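Local coordinates for protein exonuclease mut-7 homolog (Aedes aegypti, PDB 7JW2) that probably acts as a magnesium-dependent 3'-5' exoribonuclease that trims the 3' ends of AGO1-bound microRNAs, the chain here being its exonuclease domain, at residues L123-L128 and L193-A198; D136-P141 and K201-I206; Q54-D59 and L187-L192. One frame throughout, in Å; residues are numbered along the deposited sequence.

Contact 1 (L123-L128 and L193-A198)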
loop_
_atom_site.group_PDB
_atom_site.type_symbol
_atom_site.label_atom_id
_atom_site.label_comp_id
_atom_site.label_asym_id
_atom_site.label_seq_id
_atom_site.Cartn_x
_atom_site.Cartn_y
_atom_site.Cartn_z
ATOM N N LEU A 123 -23.229 -4.470 2.447
ATOM C CA LEU A 123 -24.527 -5.053 2.132
ATOM C C LEU A 123 -24.514 -6.551 2.413
ATOM O O LEU A 123 -23.719 -7.294 1.825
ATOM C CB LEU A 123 -24.896 -4.811 0.677
ATOM C CG LEU A 123 -26.219 -5.484 0.287
ATOM C CD1 LEU A 123 -27.395 -4.810 0.996
ATOM C CD2 LEU A 123 -26.407 -5.459 -1.218
ATOM N N ASP A 124 -25.414 -6.987 3.289
ATOM C CA ASP A 124 -25.694 -8.403 3.501
ATOM C C ASP A 124 -26.617 -8.890 2.389
ATOM O O ASP A 124 -27.767 -8.447 2.297
ATOM C CB ASP A 124 -26.340 -8.589 4.868
ATOM C CG ASP A 124 -26.623 -10.040 5.196
ATOM O OD1 ASP A 124 -26.326 -10.932 4.362
ATOM O OD2 ASP A 124 -27.132 -10.284 6.309
ATOM N N LEU A 125 -26.131 -9.802 1.542
ATOM C CA LEU A 125 -26.979 -10.263 0.443
ATOM C C LEU A 125 -28.156 -11.091 0.934
ATOM O O LEU A 125 -29.155 -11.199 0.212
ATOM C CB LEU A 125 -26.169 -11.064 -0.575
ATOM C CG LEU A 125 -25.254 -10.197 -1.452
ATOM C CD1 LEU A 125 -24.326 -11.072 -2.264
ATOM C CD2 LEU A 125 -26.066 -9.297 -2.375
ATOM N N GLN A 126 -28.067 -11.670 2.135
ATOM C CA GLN A 126 -29.235 -12.351 2.690
ATOM C C GLN A 126 -30.370 -11.374 2.974
ATOM O O GLN A 126 -31.544 -11.739 2.849
ATOM C CB GLN A 126 -28.852 -13.109 3.960
ATOM C CG GLN A 126 -29.899 -14.128 4.402
ATOM C CD GLN A 126 -29.378 -15.067 5.465
ATOM O OE1 GLN A 126 -28.566 -14.681 6.303
ATOM N NE2 GLN A 126 -29.855 -16.311 5.446
ATOM N N LEU A 127 -30.046 -10.131 3.342
ATOM C CA LEU A 127 -31.076 -9.114 3.544
ATOM C C LEU A 127 -31.690 -8.679 2.221
ATOM O O LEU A 127 -32.905 -8.453 2.137
ATOM C CB LEU A 127 -30.486 -7.904 4.269
ATOM C CG LEU A 127 -30.096 -8.071 5.733
ATOM C CD1 LEU A 127 -29.462 -6.791 6.261
ATOM C CD2 LEU A 127 -31.308 -8.461 6.565
ATOM N N LEU A 128 -30.867 -8.537 1.181
ATOM C CA LEU A 128 -31.392 -8.223 -0.140
ATOM C C LEU A 128 -32.287 -9.348 -0.648
ATOM O O LEU A 128 -33.351 -9.093 -1.219
ATOM C CB LEU A 128 -30.238 -7.962 -1.108
ATOM C CG LEU A 128 -30.572 -7.692 -2.576
ATOM C CD1 LEU A 128 -31.312 -6.365 -2.754
ATOM C CD2 LEU A 128 -29.300 -7.720 -3.424
ATOM N N LEU A 193 -20.379 -11.005 -6.175
ATOM C CA LEU A 193 -20.534 -9.987 -7.218
ATOM C C LEU A 193 -21.512 -10.456 -8.280
ATOM O O LEU A 193 -22.382 -9.688 -8.717
ATOM C CB LEU A 193 -19.191 -9.661 -7.869
ATOM C CG LEU A 193 -18.101 -9.066 -6.967
ATOM C CD1 LEU A 193 -16.752 -9.282 -7.601
ATOM C CD2 LEU A 193 -18.339 -7.566 -6.757
ATOM N N GLU A 194 -21.384 -11.712 -8.704
ATOM C CA GLU A 194 -22.288 -12.263 -9.713
ATOM C C GLU A 194 -23.723 -12.333 -9.205
ATOM O O GLU A 194 -24.667 -12.076 -9.966
ATOM C CB GLU A 194 -21.807 -13.654 -10.134
ATOM C CG GLU A 194 -20.378 -13.691 -10.639
ATOM C CD GLU A 194 -19.868 -15.109 -10.806
ATOM O OE1 GLU A 194 -19.751 -15.821 -9.787
ATOM O OE2 GLU A 194 -19.563 -15.504 -11.954
ATOM N N ILE A 195 -23.912 -12.672 -7.925
ATOM C CA ILE A 195 -25.251 -12.681 -7.336
ATOM C C ILE A 195 -25.859 -11.281 -7.353
ATOM O O ILE A 195 -27.005 -11.090 -7.782
ATOM C CB ILE A 195 -25.208 -13.256 -5.912
ATOM C CG1 ILE A 195 -25.031 -14.777 -5.954
ATOM C CG2 ILE A 195 -26.455 -12.893 -5.155
ATOM C CD1 ILE A 195 -24.642 -15.351 -4.612
ATOM N N TYR A 196 -25.115 -10.280 -6.869
ATOM C CA TYR A 196 -25.653 -8.921 -6.850
ATOM C C TYR A 196 -26.051 -8.474 -8.248
ATOM O O TYR A 196 -27.116 -7.864 -8.438
ATOM C CB TYR A 196 -24.634 -7.945 -6.240
ATOM C CG TYR A 196 -25.244 -6.577 -6.055
ATOM C CD1 TYR A 196 -26.134 -6.333 -5.018
ATOM C CD2 TYR A 196 -24.984 -5.550 -6.950
ATOM C CE1 TYR A 196 -26.741 -5.098 -4.859
ATOM C CE2 TYR A 196 -25.593 -4.305 -6.796
ATOM C CZ TYR A 196 -26.463 -4.096 -5.741
ATOM O OH TYR A 196 -27.084 -2.874 -5.564
ATOM N N ASP A 197 -25.209 -8.769 -9.236
ATOM C CA ASP A 197 -25.497 -8.362 -10.609
ATOM C C ASP A 197 -26.787 -9.005 -11.112
ATOM O O ASP A 197 -27.606 -8.346 -11.766
ATOM C CB ASP A 197 -24.308 -8.725 -11.496
ATOM C CG ASP A 197 -24.528 -8.377 -12.944
ATOM O OD1 ASP A 197 -24.334 -7.200 -13.306
ATOM O OD2 ASP A 197 -24.874 -9.285 -13.722
ATOM N N ALA A 198 -27.009 -10.275 -10.783
ATOM C CA ALA A 198 -28.224 -10.948 -11.242
ATOM C C ALA A 198 -29.472 -10.357 -10.597
ATOM O O ALA A 198 -30.507 -10.190 -11.263
ATOM C CB ALA A 198 -28.127 -12.447 -10.947
#
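Tyr196 of helix 179-205 meets Leu123, Leu125 and Leu128 in the hydrophobic core of an RNase H-like exonuclease domain. Leu123 lies in the edge strand 122-124, and the other two leucines lie on the first turn of helix 125-132. The tight part centres on the CD1-CE1 bond of the tyrosine ring. CG of Tyr196 is anti to its backbone N (chi1 -173°). The end of the side chain comes nearer to the leucines. Leu123 CD2 comes to 3.7 Å from Tyr196 CE1. Leu128 CD2 reaches the same CD1-CE1 bond from across the ring plane, 3.8 Å from Tyr196 CD1. Leu125 CD2 touches the rim in the ring plane, 4.0 Å from Tyr196 CD1. All three leucine side chains cross the tyrosine at about a right angle. The other branch of Leu125 turns to the neighbouring residue of the long helix: its CD1 lies 4.0 Å from Ile195 CG2. The touching residues are all buried. Leu214 of helix 210-217 adds to the cover of Leu123 and Tyr196, and Leu151, Leu154 and Val155 of helix 151-159 pack on Ile195.

The outer sides are looser and more polar. Gln126 on one segment, and Glu194 and Asp197 on the other, are partly exposed and stay clear of the interface. Asp197 pairs with Lys201 in a salt bridge. Asp124 marks the start of helix 125-132 as its N-cap. Its OD1 accepts a bond from Gln126 N at 2.9 Å, with the donor well above the carboxylate plane.

Contact 2 (D136-P141 and K201-I206)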
loop_
_atom_site.group_PDB
_atom_site.type_symbol
_atom_site.label_atom_id
_atom_site.label_comp_id
_atom_site.label_asym_id
_atom_site.label_seq_id
_atom_site.Cartn_x
_atom_site.Cartn_y
_atom_site.Cartn_z
ATOM N N ASP A 136 -43.957 -9.530 -5.622
ATOM C CA ASP A 136 -44.646 -10.661 -6.240
ATOM C C ASP A 136 -44.145 -10.932 -7.651
ATOM O O ASP A 136 -44.118 -12.089 -8.089
ATOM C CB ASP A 136 -46.154 -10.410 -6.254
ATOM C CG ASP A 136 -46.840 -10.928 -5.010
ATOM O OD1 ASP A 136 -46.698 -12.133 -4.710
ATOM O OD2 ASP A 136 -47.519 -10.128 -4.329
ATOM N N SER A 137 -43.733 -9.887 -8.370
ATOM C CA SER A 137 -43.265 -10.035 -9.740
ATOM C C SER A 137 -41.836 -10.556 -9.831
ATOM O O SER A 137 -41.424 -11.001 -10.907
ATOM C CB SER A 137 -43.349 -8.693 -10.467
ATOM O OG SER A 137 -44.639 -8.484 -11.021
ATOM N N PHE A 138 -41.073 -10.500 -8.745
ATOM C CA PHE A 138 -39.651 -10.809 -8.819
ATOM C C PHE A 138 -39.425 -12.297 -9.047
ATOM O O PHE A 138 -39.937 -13.137 -8.298
ATOM C CB PHE A 138 -38.945 -10.363 -7.540
ATOM C CG PHE A 138 -37.450 -10.557 -7.571
ATOM C CD1 PHE A 138 -36.882 -11.797 -7.299
ATOM C CD2 PHE A 138 -36.611 -9.494 -7.866
ATOM C CE1 PHE A 138 -35.519 -11.967 -7.335
ATOM C CE2 PHE A 138 -35.235 -9.661 -7.894
ATOM C CZ PHE A 138 -34.691 -10.894 -7.631
ATOM N N ARG A 139 -38.630 -12.621 -10.065
ATOM C CA ARG A 139 -38.257 -13.999 -10.360
ATOM C C ARG A 139 -36.746 -14.095 -10.524
ATOM O O ARG A 139 -36.160 -13.385 -11.344
ATOM C CB ARG A 139 -38.937 -14.506 -11.638
ATOM C CG ARG A 139 -40.410 -14.861 -11.504
ATOM C CD ARG A 139 -40.721 -15.640 -10.228
ATOM N NE ARG A 139 -42.130 -16.027 -10.169
ATOM C CZ ARG A 139 -43.138 -15.172 -10.014
ATOM N NH1 ARG A 139 -42.904 -13.872 -9.891
ATOM N NH2 ARG A 139 -44.388 -15.616 -9.977
ATOM N N PHE A 140 -36.115 -14.987 -9.763
ATOM C CA PHE A 140 -34.730 -15.328 -10.034
ATOM C C PHE A 140 -34.626 -15.986 -11.411
ATOM O O PHE A 140 -35.582 -16.622 -11.875
ATOM C CB PHE A 140 -34.192 -16.260 -8.948
ATOM C CG PHE A 140 -33.896 -15.565 -7.648
ATOM C CD1 PHE A 140 -34.786 -15.629 -6.587
ATOM C CD2 PHE A 140 -32.719 -14.845 -7.490
ATOM C CE1 PHE A 140 -34.517 -14.984 -5.393
ATOM C CE2 PHE A 140 -32.438 -14.203 -6.293
ATOM C CZ PHE A 140 -33.334 -14.268 -5.248
ATOM N N PRO A 141 -33.494 -15.829 -12.102
ATOM C CA PRO A 141 -33.375 -16.406 -13.455
ATOM C C PRO A 141 -33.407 -17.919 -13.469
ATOM O O PRO A 141 -33.710 -18.518 -14.509
ATOM C CB PRO A 141 -32.023 -15.884 -13.956
ATOM C CG PRO A 141 -31.291 -15.394 -12.732
ATOM C CD PRO A 141 -32.311 -15.037 -11.708
ATOM N N LYS A 201 -30.267 -6.915 -12.145
ATOM C CA LYS A 201 -30.886 -7.017 -13.464
ATOM C C LYS A 201 -32.364 -7.363 -13.356
ATOM O O LYS A 201 -33.192 -6.825 -14.104
ATOM C CB LYS A 201 -30.150 -8.054 -14.313
ATOM C CG LYS A 201 -28.863 -7.545 -14.927
ATOM C CD LYS A 201 -28.067 -8.673 -15.564
ATOM C CE LYS A 201 -26.784 -8.159 -16.214
ATOM N NZ LYS A 201 -26.307 -6.873 -15.626
ATOM N N GLN A 202 -32.726 -8.245 -12.423
ATOM C CA GLN A 202 -34.128 -8.629 -12.313
ATOM C C GLN A 202 -34.975 -7.532 -11.670
ATOM O O GLN A 202 -36.142 -7.361 -12.042
ATOM C CB GLN A 202 -34.246 -9.952 -11.549
ATOM C CG GLN A 202 -35.660 -10.339 -11.134
ATOM C CD GLN A 202 -36.598 -10.626 -12.292
ATOM O OE1 GLN A 202 -37.811 -10.644 -12.105
ATOM N NE2 GLN A 202 -36.045 -10.870 -13.480
ATOM N N LEU A 203 -34.414 -6.760 -10.735
ATOM C CA LEU A 203 -35.144 -5.612 -10.199
ATOM C C LEU A 203 -35.430 -4.589 -11.289
ATOM O O LEU A 203 -36.543 -4.048 -11.371
ATOM C CB LEU A 203 -34.356 -4.969 -9.060
ATOM C CG LEU A 203 -34.368 -5.746 -7.747
ATOM C CD1 LEU A 203 -33.332 -5.128 -6.793
ATOM C CD2 LEU A 203 -35.751 -5.781 -7.115
ATOM N N THR A 204 -34.439 -4.318 -12.144
ATOM C CA THR A 204 -34.660 -3.433 -13.283
ATOM C C THR A 204 -35.728 -4.003 -14.213
ATOM O O THR A 204 -36.561 -3.259 -14.752
ATOM C CB THR A 204 -33.342 -3.217 -14.029
ATOM O OG1 THR A 204 -32.385 -2.591 -13.154
ATOM C CG2 THR A 204 -33.545 -2.319 -15.244
ATOM N N HIS A 205 -35.750 -5.331 -14.376
ATOM C CA HIS A 205 -36.714 -5.964 -15.275
ATOM C C HIS A 205 -38.148 -5.729 -14.818
ATOM O O HIS A 205 -39.047 -5.556 -15.649
ATOM C CB HIS A 205 -36.425 -7.461 -15.382
ATOM C CG HIS A 205 -37.332 -8.184 -16.329
ATOM N ND1 HIS A 205 -37.186 -8.111 -17.698
ATOM C CD2 HIS A 205 -38.396 -8.989 -16.106
ATOM C CE1 HIS A 205 -38.120 -8.843 -18.277
ATOM N NE2 HIS A 205 -38.871 -9.384 -17.334
ATOM N N ILE A 206 -38.387 -5.714 -13.508
ATOM C CA ILE A 206 -39.731 -5.490 -12.986
ATOM C C ILE A 206 -39.926 -4.022 -12.616
ATOM O O ILE A 206 -40.746 -3.694 -11.751
ATOM C CB ILE A 206 -40.037 -6.407 -11.790
ATOM C CG1 ILE A 206 -39.060 -6.178 -10.632
ATOM C CG2 ILE A 206 -40.014 -7.872 -12.221
ATOM C CD1 ILE A 206 -39.522 -6.837 -9.331
HETATM O O HOH W 1 -39.883 -11.104 -13.878
#
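Gln202 lays its aliphatic part on the ring of Phe138 and uses its amide to hold the backbone of Arg139. Gln202 CG sits over one face of the ring, 3.6 Å from its centroid, in a CH-pi contact. The chain then bends at chi2 (65°), which carries CD off toward Arg139. Gln202 OE1 accepts a nearly straight bond from Arg139 N at 3.0 Å (167°). The donor stands above the amide carbonyl plane, 51° out of it. A water also donates to Gln202 OE1, at 2.8 Å, and reaches weakly to Ser137 O. Arg139 O packs close to the amide carbon, 3.0 Å from Gln202 CD, without bonding to the amide.

Leu203 comes next. Its CD2 lies 3.9 Å from Phe138 CD2 and adds to the apolar cover of the ring. Within the loop, Phe138 CE1 stands over the centre of the Phe140 ring.

At Ile206 the chain leaves helical geometry. Its CD1 touches Phe138 CB at 4.0 Å. Its CG2 lies 3.7 Å from Ser137 O, toward the more exposed rim.

Val132 packs on Phe138 and Leu203, and Phe135 on Leu203 and Ile206. The arrangement is an irregular loop packed along the C-terminal end of helix 179-205, here at the periphery of the RNase H-like exonuclease fold, where the loop joins helices 125-132 and 151-159.

Contact 3 (Q54-D59 and L187-L192)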
loop_
_atom_site.group_PDB
_atom_site.type_symbol
_atom_site.label_atom_id
_atom_site.label_comp_id
_atom_site.label_asym_id
_atom_site.label_seq_id
_atom_site.Cartn_x
_atom_site.Cartn_y
_atom_site.Cartn_z
ATOM N N GLN A 54 -10.737 -13.058 1.916
ATOM C CA GLN A 54 -10.795 -12.965 0.461
ATOM C C GLN A 54 -11.536 -11.695 0.050
ATOM O O GLN A 54 -12.643 -11.441 0.533
ATOM C CB GLN A 54 -11.469 -14.188 -0.175
ATOM C CG GLN A 54 -10.903 -15.563 0.214
ATOM C CD GLN A 54 -11.672 -16.211 1.354
ATOM O OE1 GLN A 54 -11.238 -16.157 2.506
ATOM N NE2 GLN A 54 -12.804 -16.837 1.035
ATOM N N LEU A 55 -10.912 -10.914 -0.830
ATOM C CA LEU A 55 -11.476 -9.662 -1.330
ATOM C C LEU A 55 -11.509 -9.714 -2.846
ATOM O O LEU A 55 -10.457 -9.844 -3.482
ATOM C CB LEU A 55 -10.653 -8.461 -0.856
ATOM C CG LEU A 55 -10.370 -8.443 0.647
ATOM C CD1 LEU A 55 -9.422 -7.320 1.054
ATOM C CD2 LEU A 55 -11.663 -8.372 1.448
ATOM N N ALA A 56 -12.705 -9.579 -3.424
ATOM C CA ALA A 56 -12.904 -9.731 -4.861
ATOM C C ALA A 56 -13.396 -8.438 -5.500
ATOM O O ALA A 56 -14.291 -7.778 -4.971
ATOM C CB ALA A 56 -13.918 -10.843 -5.153
ATOM N N THR A 57 -12.831 -8.118 -6.654
ATOM C CA THR A 57 -13.376 -7.121 -7.573
ATOM C C THR A 57 -13.829 -7.846 -8.830
ATOM O O THR A 57 -13.623 -9.049 -8.983
ATOM C CB THR A 57 -12.332 -6.063 -7.930
ATOM O OG1 THR A 57 -11.430 -6.606 -8.900
ATOM C CG2 THR A 57 -11.531 -5.644 -6.715
ATOM N N TRP A 58 -14.434 -7.105 -9.765
ATOM C CA TRP A 58 -14.830 -7.753 -11.007
ATOM C C TRP A 58 -13.639 -8.280 -11.795
ATOM O O TRP A 58 -13.818 -9.132 -12.675
ATOM C CB TRP A 58 -15.626 -6.786 -11.882
ATOM C CG TRP A 58 -17.043 -6.642 -11.467
ATOM C CD1 TRP A 58 -17.640 -5.522 -10.987
ATOM C CD2 TRP A 58 -18.050 -7.659 -11.487
ATOM N NE1 TRP A 58 -18.963 -5.767 -10.722
ATOM C CE2 TRP A 58 -19.238 -7.077 -11.006
ATOM C CE3 TRP A 58 -18.063 -9.003 -11.867
ATOM C CZ2 TRP A 58 -20.423 -7.786 -10.892
ATOM C CZ3 TRP A 58 -19.245 -9.707 -11.763
ATOM C CH2 TRP A 58 -20.407 -9.098 -11.276
ATOM N N ASP A 59 -12.424 -7.803 -11.496
ATOM C CA ASP A 59 -11.249 -8.123 -12.294
ATOM C C ASP A 59 -10.207 -8.966 -11.579
ATOM O O ASP A 59 -9.355 -9.548 -12.253
ATOM C CB ASP A 59 -10.571 -6.833 -12.778
ATOM C CG ASP A 59 -11.462 -6.017 -13.676
ATOM O OD1 ASP A 59 -12.029 -6.603 -14.613
ATOM O OD2 ASP A 59 -11.593 -4.797 -13.445
ATOM N N LEU A 187 -13.616 -18.212 -5.199
ATOM C CA LEU A 187 -14.963 -18.151 -5.740
ATOM C C LEU A 187 -15.989 -17.763 -4.681
ATOM O O LEU A 187 -17.019 -17.164 -5.019
ATOM C CB LEU A 187 -15.316 -19.494 -6.381
ATOM C CG LEU A 187 -16.638 -19.529 -7.148
ATOM C CD1 LEU A 187 -16.687 -18.456 -8.232
ATOM C CD2 LEU A 187 -16.838 -20.920 -7.743
ATOM N N ASP A 188 -15.742 -18.073 -3.397
ATOM C CA ASP A 188 -16.757 -17.762 -2.398
ATOM C C ASP A 188 -16.921 -16.254 -2.243
ATOM O O ASP A 188 -18.013 -15.784 -1.914
ATOM C CB ASP A 188 -16.442 -18.434 -1.056
ATOM C CG ASP A 188 -17.653 -19.183 -0.491
ATOM O OD1 ASP A 188 -18.217 -20.048 -1.205
ATOM O OD2 ASP A 188 -18.055 -18.888 0.655
ATOM N N ALA A 189 -15.857 -15.489 -2.500
ATOM C CA ALA A 189 -15.997 -14.038 -2.554
ATOM C C ALA A 189 -16.535 -13.578 -3.910
ATOM O O ALA A 189 -17.476 -12.773 -3.966
ATOM C CB ALA A 189 -14.653 -13.374 -2.234
ATOM N N PHE A 190 -15.967 -14.080 -5.015
ATOM C CA PHE A 190 -16.335 -13.559 -6.335
ATOM C C PHE A 190 -17.813 -13.793 -6.662
ATOM O O PHE A 190 -18.452 -12.945 -7.307
ATOM C CB PHE A 190 -15.462 -14.179 -7.429
ATOM C CG PHE A 190 -15.641 -13.540 -8.788
ATOM C CD1 PHE A 190 -16.529 -14.075 -9.710
ATOM C CD2 PHE A 190 -14.915 -12.413 -9.137
ATOM C CE1 PHE A 190 -16.694 -13.491 -10.959
ATOM C CE2 PHE A 190 -15.065 -11.819 -10.384
ATOM C CZ PHE A 190 -15.964 -12.366 -11.300
ATOM N N CYS A 191 -18.379 -14.921 -6.235
ATOM C CA CYS A 191 -19.760 -15.215 -6.623
ATOM C C CYS A 191 -20.740 -14.207 -6.031
ATOM O O CYS A 191 -21.865 -14.068 -6.538
ATOM C CB CYS A 191 -20.133 -16.653 -6.231
ATOM S SG CYS A 191 -20.474 -16.939 -4.465
ATOM N N LEU A 192 -20.344 -13.500 -4.967
ATOM C CA LEU A 192 -21.216 -12.473 -4.408
ATOM C C LEU A 192 -21.421 -11.341 -5.402
ATOM O O LEU A 192 -22.530 -10.790 -5.499
ATOM C CB LEU A 192 -20.625 -11.943 -3.098
ATOM C CG LEU A 192 -20.292 -13.013 -2.053
ATOM C CD1 LEU A 192 -19.668 -12.335 -0.838
ATOM C CD2 LEU A 192 -21.529 -13.821 -1.677
#
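Ala56 and Phe190 bring together strand 50-56 and helix 179-205 in the core of the RNase H-like exonuclease fold. The axes of strand 54-56 and helix segment 187-192 approach to 7.3 Å, 34° apart in direction. Small side chains permit this closeness. Ala56 CB lies 3.9 Å from Ala189 CB and 3.8 Å from Phe190 CA. Gln54 CB also meets Ala189 CB, at 3.9 Å, while its buried amide nitrogen NE2 bonds to Ala185 O and Glu39 OE1.

Phe190 CG is anti to the backbone N (chi1 -171°), and the ring extends to the turn after the strand. There its edge meets Thr57 O, with CE2 at 3.4 Å from that oxygen. Trp58 turns the edge of its six-membered ring toward the Phe190 face in an offset edge-to-face pair. The planes stand at 90° and the centroids are 5.9 Å apart. Thr57 OG1 accepts from Asp59 N at 3.0 Å, an ST turn that shapes this bend.

Asp188, next to Ala189 in the helix, falls in a Tyr-x-x-x-Asp sequence consistent with the third exonuclease motif of the DEDDy family. The contact packs this helix, which probably carries the third motif, against the sheet, an arrangement consistent with DEDDy exonucleases.

All three contacts use helix 179-205. Along it the order is contact 3, then contact 1, then contact 2, from near the domain centre outward. Their partners 54-59, 123-128 and 136-141 precede it in the same order, so the contacts cross along the chain. They lie on inner strand 50-56, on edge strand 122-124 with the start of helix 125-132, and in the next loop. Centres of contacts 1 and 3 are about 12 Å apart, and the two touch through Leu193 and Trp58. Contacts 1 and 2 adjoin in sequence, centres about 13 Å apart. Centres of contacts 2 and 3 are about 23 Å apart, nearest atoms about 8 Å. One long helix ties the sheet core to the outer loop.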